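Local coordinates for malonyl-CoA decarboxylase (Rhodopseudomonas palustris, PDB 4KSA) that catalyses the decarboxylation of malonyl-CoA to acetyl-CoA and carbon dioxide, at the interface of chains A and B. Numbering follows the deposited sequence. Chains: chain A/B, Malonyl-CoA decarboxylase.

The interface of chains A and B. Residues chain A 14, 17-18, 21; chain B 171-174.
A:Leu18, on the N-terminal helix 6-22 of one subunit, meets B:Val174 and B:Phe172 where the short 3-10 helix 170-172 of the other subunit runs into strand 174-177. From CB the chain runs out to CG, which comes near the valine, and there it forks. Its CD2 methyl lies 3.4 Å from CG2 of B:Val174, the two side chains slantwise to each other, while CD1 sits 3.7 Å from CD1 of the B:Phe172 ring, that pair nearly perpendicular. A branched leucine suits this place because one residue can touch two neighbours at once; with CG turned away from its own carbonyl carbon (chi1 -46°), the fork points across the boundary.

B:Val174 is branched at CB and uses both arms against one face of the helix. CG2, which packs on A:Leu18, also approaches CG of A:Leu14 at 3.9 Å, one helical turn earlier. CG1 lies 4.0 Å from CB of A:Ser17 and equally near its OG; so small a side chain probably lets the helix come close.

One turn beyond, the polar end of the patch belongs to A:Arg21. Its chain bends at chi3 (-55°), and the guanidinium group presents an edge to the backbone of chain B. NH1 donates a fairly straight hydrogen bond (150° at H) to the carbonyl O of B:Leu173 at 3.2 Å; the oxygen lies nearly in the guanidinium plane, but the donor is tilted from the carbonyl plane. NH2 adds a weak bond to this oxygen. An arginine suits the place because its long chain reaches across and offers two nitrogens to one carbonyl. The carbonyl O of B:Gly171 also lies at this edge, 3.1 Å from NH1, but no N-H is aimed at it, so it is not a hydrogen bond. Were the arginine exchanged for an alanine, the B:Leu173 carbonyl would probably lose this partner, and a gap would probably open beside the 3-10 turn.

The patch thus joins a small apolar cluster to a hydrogen bond on the partner's backbone, and with its symmetry twin probably helps hold the two subunits together.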
loop_
_atom_site.group_PDB
_atom_site.type_symbol
_atom_site.label_atom_id
_atom_site.label_comp_id
_atom_site.label_asym_id
_atom_site.label_seq_id
_atom_site.Cartn_x
_atom_site.Cartn_y
_atom_site.Cartn_z
ATOM N N LEU A 14 -4.648 2.669 6.351
ATOM C CA LEU A 14 -4.536 3.386 7.615
ATOM C C LEU A 14 -3.611 2.656 8.565
ATOM O O LEU A 14 -2.798 3.271 9.244
ATOM C CB LEU A 14 -5.911 3.531 8.277
ATOM C CG LEU A 14 -6.547 4.918 8.330
ATOM C CD1 LEU A 14 -6.683 5.484 6.922
ATOM C CD2 LEU A 14 -7.895 4.819 8.998
ATOM N N SER A 17 0.009 3.252 7.944
ATOM C CA SER A 17 0.446 4.549 8.437
ATOM C C SER A 17 0.772 4.424 9.932
ATOM O O SER A 17 1.832 4.850 10.386
ATOM C CB SER A 17 -0.666 5.586 8.235
ATOM O OG SER A 17 -1.003 5.713 6.865
ATOM N N LEU A 18 -0.151 3.826 10.685
ATOM C CA LEU A 18 0.003 3.626 12.129
ATOM C C LEU A 18 1.159 2.672 12.436
ATOM O O LEU A 18 1.589 2.549 13.588
ATOM C CB LEU A 18 -1.291 3.051 12.731
ATOM C CG LEU A 18 -2.622 3.692 12.323
ATOM C CD1 LEU A 18 -3.806 2.871 12.859
ATOM C CD2 LEU A 18 -2.650 5.126 12.830
ATOM N N ARG A 21 4.422 4.911 11.718
ATOM C CA ARG A 21 4.415 5.891 12.804
ATOM C C ARG A 21 4.969 5.191 14.047
ATOM O O ARG A 21 5.820 5.732 14.759
ATOM C CB ARG A 21 2.990 6.375 13.086
ATOM C CG ARG A 21 2.839 7.166 14.381
ATOM C CD ARG A 21 1.381 7.517 14.634
ATOM N NE ARG A 21 0.808 8.234 13.497
ATOM C CZ ARG A 21 -0.492 8.453 13.312
ATOM N NH1 ARG A 21 -1.385 8.010 14.192
ATOM N NH2 ARG A 21 -0.895 9.118 12.237
ATOM N N GLY B 171 -5.073 8.065 19.018
ATOM C CA GLY B 171 -3.850 7.513 18.477
ATOM C C GLY B 171 -4.003 6.879 17.108
ATOM O O GLY B 171 -3.008 6.652 16.429
ATOM N N PHE B 172 -5.230 6.589 16.686
ATOM C CA PHE B 172 -5.429 5.961 15.383
ATOM C C PHE B 172 -5.887 6.935 14.322
ATOM O O PHE B 172 -6.208 6.548 13.203
ATOM C CB PHE B 172 -6.436 4.815 15.487
ATOM C CG PHE B 172 -5.869 3.555 16.084
ATOM C CD1 PHE B 172 -4.540 3.475 16.458
ATOM C CD2 PHE B 172 -6.677 2.438 16.253
ATOM C CE1 PHE B 172 -4.025 2.298 16.995
ATOM C CE2 PHE B 172 -6.169 1.255 16.787
ATOM C CZ PHE B 172 -4.842 1.184 17.158
ATOM N N LEU B 173 -5.924 8.207 14.689
ATOM C CA LEU B 173 -6.336 9.256 13.779
ATOM C C LEU B 173 -5.194 9.425 12.789
ATOM O O LEU B 173 -4.037 9.489 13.178
ATOM C CB LEU B 173 -6.563 10.531 14.570
ATOM C CG LEU B 173 -7.554 11.525 13.999
ATOM C CD1 LEU B 173 -8.922 10.876 13.838
ATOM C CD2 LEU B 173 -7.627 12.700 14.950
ATOM N N VAL B 174 -5.508 9.486 11.507
ATOM C CA VAL B 174 -4.469 9.612 10.505
ATOM C C VAL B 174 -4.663 10.817 9.604
ATOM O O VAL B 174 -5.744 11.037 9.053
ATOM C CB VAL B 174 -4.408 8.350 9.626
ATOM C CG1 VAL B 174 -3.328 8.511 8.555
ATOM C CG2 VAL B 174 -4.119 7.136 10.489
#